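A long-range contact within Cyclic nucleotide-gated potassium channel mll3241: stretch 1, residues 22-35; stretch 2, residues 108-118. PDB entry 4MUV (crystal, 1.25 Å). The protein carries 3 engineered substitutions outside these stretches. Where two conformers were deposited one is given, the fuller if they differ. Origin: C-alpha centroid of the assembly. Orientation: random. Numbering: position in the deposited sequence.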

# COMPACT_ATOMS: atom_id res chain seq x y z
N LEU A 22 8.17 -2.78 6.97
CA LEU A 22 7.05 -3.14 7.82
C LEU A 22 6.96 -4.64 8.03
O LEU A 22 6.58 -5.09 9.11
CB LEU A 22 5.73 -2.62 7.22
CG LEU A 22 4.50 -2.72 8.11
CD1 LEU A 22 4.66 -1.83 9.35
CD2 LEU A 22 3.26 -2.30 7.33
N PHE A 23 7.31 -5.40 7.00
CA PHE A 23 7.09 -6.85 7.03
C PHE A 23 8.26 -7.63 7.60
O PHE A 23 8.15 -8.83 7.79
CB PHE A 23 6.76 -7.37 5.64
CG PHE A 23 5.43 -6.87 5.09
CD1 PHE A 23 4.42 -6.42 5.92
CD2 PHE A 23 5.21 -6.86 3.73
CE1 PHE A 23 3.20 -5.96 5.42
CE2 PHE A 23 4.01 -6.40 3.19
CZ PHE A 23 2.99 -5.95 4.04
N GLN A 24 9.38 -6.95 7.86
CA GLN A 24 10.45 -7.55 8.64
C GLN A 24 9.80 -7.77 10.02
O GLN A 24 10.19 -8.62 10.79
CB GLN A 24 11.62 -6.57 8.76
CG GLN A 24 13.01 -7.11 8.54
CD GLN A 24 14.07 -6.06 8.75
OE1 GLN A 24 13.90 -5.12 9.55
NE2 GLN A 24 15.17 -6.18 8.03
N LYS A 25 8.76 -7.00 10.32
CA LYS A 25 8.08 -7.11 11.60
C LYS A 25 7.20 -8.37 11.77
O LYS A 25 6.55 -8.50 12.82
CB LYS A 25 7.28 -5.83 11.89
CG LYS A 25 8.19 -4.63 12.06
CD LYS A 25 7.40 -3.33 12.11
CE LYS A 25 8.33 -2.13 12.13
NZ LYS A 25 7.64 -0.90 11.67
N LEU A 26 7.22 -9.30 10.81
CA LEU A 26 6.23 -10.40 10.80
C LEU A 26 6.78 -11.80 11.05
O LEU A 26 7.84 -12.16 10.57
CB LEU A 26 5.55 -10.44 9.43
CG LEU A 26 4.54 -9.35 9.10
CD1 LEU A 26 4.04 -9.49 7.69
CD2 LEU A 26 3.39 -9.42 10.09
N GLY A 27 6.00 -12.62 11.74
CA GLY A 27 6.32 -14.02 11.84
C GLY A 27 6.32 -14.65 10.44
O GLY A 27 5.56 -14.24 9.56
N PRO A 28 7.16 -15.67 10.24
CA PRO A 28 7.37 -16.10 8.86
C PRO A 28 6.14 -16.67 8.17
O PRO A 28 5.96 -16.40 6.99
CB PRO A 28 8.49 -17.13 9.00
CG PRO A 28 8.46 -17.55 10.40
CD PRO A 28 8.05 -16.36 11.18
N ALA A 29 5.28 -17.41 8.87
CA ALA A 29 4.07 -17.93 8.23
C ALA A 29 3.15 -16.76 7.82
O ALA A 29 2.45 -16.83 6.78
CB ALA A 29 3.34 -18.93 9.14
N VAL A 30 3.09 -15.71 8.64
CA VAL A 30 2.28 -14.54 8.33
C VAL A 30 2.85 -13.84 7.08
O VAL A 30 2.10 -13.49 6.16
CB VAL A 30 2.17 -13.54 9.49
CG1 VAL A 30 1.30 -12.35 9.08
CG2 VAL A 30 1.55 -14.19 10.70
N LEU A 31 4.16 -13.66 7.02
CA LEU A 31 4.75 -13.02 5.86
C LEU A 31 4.44 -13.82 4.59
O LEU A 31 4.07 -13.26 3.57
CB LEU A 31 6.25 -12.88 6.03
CG LEU A 31 6.95 -12.23 4.82
CD1 LEU A 31 6.47 -10.83 4.57
CD2 LEU A 31 8.45 -12.22 5.06
N VAL A 32 4.61 -15.13 4.64
CA VAL A 32 4.35 -15.92 3.44
C VAL A 32 2.87 -15.84 3.03
O VAL A 32 2.56 -15.67 1.85
CB VAL A 32 4.85 -17.36 3.60
CG1 VAL A 32 4.39 -18.23 2.45
CG2 VAL A 32 6.37 -17.39 3.72
N GLU A 33 1.97 -15.91 4.01
CA GLU A 33 0.55 -15.82 3.71
C GLU A 33 0.25 -14.50 2.99
O GLU A 33 -0.49 -14.46 1.98
CB GLU A 33 -0.27 -15.97 5.00
CG GLU A 33 -1.73 -16.31 4.81
CD GLU A 33 -2.64 -15.11 4.63
OE1 GLU A 33 -2.22 -13.96 4.87
OE2 GLU A 33 -3.82 -15.33 4.25
N ILE A 34 0.80 -13.40 3.49
CA ILE A 34 0.54 -12.09 2.93
C ILE A 34 1.16 -11.97 1.54
O ILE A 34 0.53 -11.45 0.62
CB ILE A 34 0.98 -11.02 3.89
CG1 ILE A 34 0.07 -11.03 5.13
CG2 ILE A 34 0.98 -9.65 3.21
CD1 ILE A 34 -1.42 -10.62 4.86
N VAL A 35 2.37 -12.47 1.37
CA VAL A 35 3.03 -12.36 0.07
C VAL A 35 2.27 -13.10 -1.03
O VAL A 35 2.19 -12.62 -2.16
CB VAL A 35 4.50 -12.74 0.15
CG1 VAL A 35 5.13 -12.66 -1.25
CG2 VAL A 35 5.22 -11.77 1.05
N SER A 108 0.29 -4.57 -4.18
CA SER A 108 -1.10 -4.26 -3.85
C SER A 108 -1.67 -5.28 -2.89
O SER A 108 -1.53 -6.48 -3.14
CB SER A 108 -1.94 -4.25 -5.14
OG SER A 108 -3.30 -3.97 -4.89
N LEU A 109 -2.32 -4.80 -1.85
CA LEU A 109 -2.93 -5.64 -0.83
C LEU A 109 -4.41 -5.32 -0.77
O LEU A 109 -4.80 -4.19 -0.45
CB LEU A 109 -2.29 -5.32 0.52
CG LEU A 109 -2.78 -6.15 1.71
CD1 LEU A 109 -2.33 -7.59 1.53
CD2 LEU A 109 -2.24 -5.59 3.02
N HIS A 110 -5.24 -6.29 -1.12
CA HIS A 110 -6.68 -6.08 -1.11
C HIS A 110 -7.20 -6.00 0.32
O HIS A 110 -6.61 -6.52 1.26
CB HIS A 110 -7.37 -7.19 -1.88
CG HIS A 110 -7.30 -7.02 -3.37
ND1 HIS A 110 -6.16 -6.62 -4.04
CD2 HIS A 110 -8.24 -7.21 -4.31
CE1 HIS A 110 -6.40 -6.58 -5.33
NE2 HIS A 110 -7.66 -6.93 -5.53
N SER A 111 -8.34 -5.34 0.48
CA SER A 111 -8.92 -5.09 1.79
C SER A 111 -9.04 -6.33 2.67
O SER A 111 -8.71 -6.30 3.84
CB SER A 111 -10.29 -4.42 1.64
OG SER A 111 -10.80 -4.07 2.91
N ALA A 112 -9.51 -7.44 2.09
CA ALA A 112 -9.70 -8.63 2.92
C ALA A 112 -8.39 -9.05 3.56
O ALA A 112 -8.33 -9.46 4.71
CB ALA A 112 -10.25 -9.77 2.11
N ASP A 113 -7.32 -8.98 2.77
CA ASP A 113 -6.01 -9.42 3.26
C ASP A 113 -5.39 -8.40 4.22
O ASP A 113 -4.69 -8.78 5.15
CB ASP A 113 -5.12 -9.72 2.08
CG ASP A 113 -5.71 -10.80 1.23
OD1 ASP A 113 -5.90 -11.93 1.74
OD2 ASP A 113 -6.00 -10.52 0.06
N PHE A 114 -5.70 -7.12 4.02
CA PHE A 114 -5.35 -6.09 5.00
C PHE A 114 -6.02 -6.38 6.34
O PHE A 114 -5.38 -6.22 7.39
CB PHE A 114 -5.79 -4.72 4.46
CG PHE A 114 -5.63 -3.58 5.43
CD1 PHE A 114 -4.44 -2.88 5.52
CD2 PHE A 114 -6.69 -3.18 6.24
CE1 PHE A 114 -4.30 -1.81 6.36
CE2 PHE A 114 -6.55 -2.10 7.09
CZ PHE A 114 -5.35 -1.44 7.17
N GLN A 115 -7.31 -6.75 6.33
CA GLN A 115 -7.98 -7.05 7.59
C GLN A 115 -7.36 -8.28 8.25
O GLN A 115 -7.21 -8.31 9.47
CB GLN A 115 -9.49 -7.23 7.42
CG GLN A 115 -10.21 -6.07 6.74
CD GLN A 115 -10.05 -4.72 7.43
OE1 GLN A 115 -9.56 -4.62 8.55
NE2 GLN A 115 -10.43 -3.68 6.73
N MET A 116 -7.01 -9.29 7.46
CA MET A 116 -6.35 -10.45 8.04
C MET A 116 -5.02 -10.06 8.65
O MET A 116 -4.70 -10.51 9.74
CB MET A 116 -6.14 -11.55 7.02
CG MET A 116 -5.32 -12.66 7.60
SD MET A 116 -5.52 -14.23 6.76
CE MET A 116 -7.16 -14.68 7.28
N LEU A 117 -4.25 -9.23 7.95
CA LEU A 117 -2.97 -8.77 8.47
C LEU A 117 -3.15 -8.04 9.80
O LEU A 117 -2.43 -8.28 10.75
CB LEU A 117 -2.29 -7.88 7.44
CG LEU A 117 -0.98 -7.18 7.83
CD1 LEU A 117 0.10 -8.18 8.28
CD2 LEU A 117 -0.47 -6.31 6.66
N CYS A 118 -4.09 -7.10 9.86
CA CYS A 118 -4.32 -6.34 11.08
C CYS A 118 -4.80 -7.23 12.22
O CYS A 118 -4.42 -7.02 13.36
CB CYS A 118 -5.32 -5.22 10.83
SG CYS A 118 -4.66 -3.89 9.81
O HOH W 1 -4.71 -12.75 4.14

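Leu-117 and Ile-34 form the apolar centre of this contact. The CA-to-CB bond of each points sideways, but the ends of both side chains come nearer; the CD1 tip of Ile-34 lies 3.9 Å from Leu-117 CB. Leu-117 is buried and has more of its surface covered by the other stretch than any other residue here: its CD1 lies 4.0 Å from Leu-26 CD2 and 4.4 Å from Val-30 CG1, while its CD2 approaches Phe-23 CE1 obliquely at 3.9 Å. A forked leucine suits this place because its two methyls can reach different neighbours. Ile-34, branched at CB, likewise reaches two ways: CG2 lies 4.2 Å from Leu-109 CD1, on the strand preceding the second helix, and CD1 packs 3.8 Å from Asp-113 O. That carbonyl already accepts the helical hydrogen bond from Leu-117 N (2.9 Å), so a methyl can rest beside it without leaving it unpaired.

The helices 28-35 and 111-118 run nearly antiparallel, at 173°, with axes 10.8 Å apart at closest approach. No direct hydrogen bond joins the stretches, so side-chain packing carries the direct contact. At the more open edge, Glu-33 OE2 lies 3.2 Å from Met-116 SD, a close approach to a polarisable sulfur. The O of water 1 lies 2.7 Å from Glu-33 OE2 and 2.8 Å from Asp-113 OD1, and can donate to either; with further acceptors elsewhere in the structure, its two protons need not serve both at once, so it can mediate between two like-charged groups.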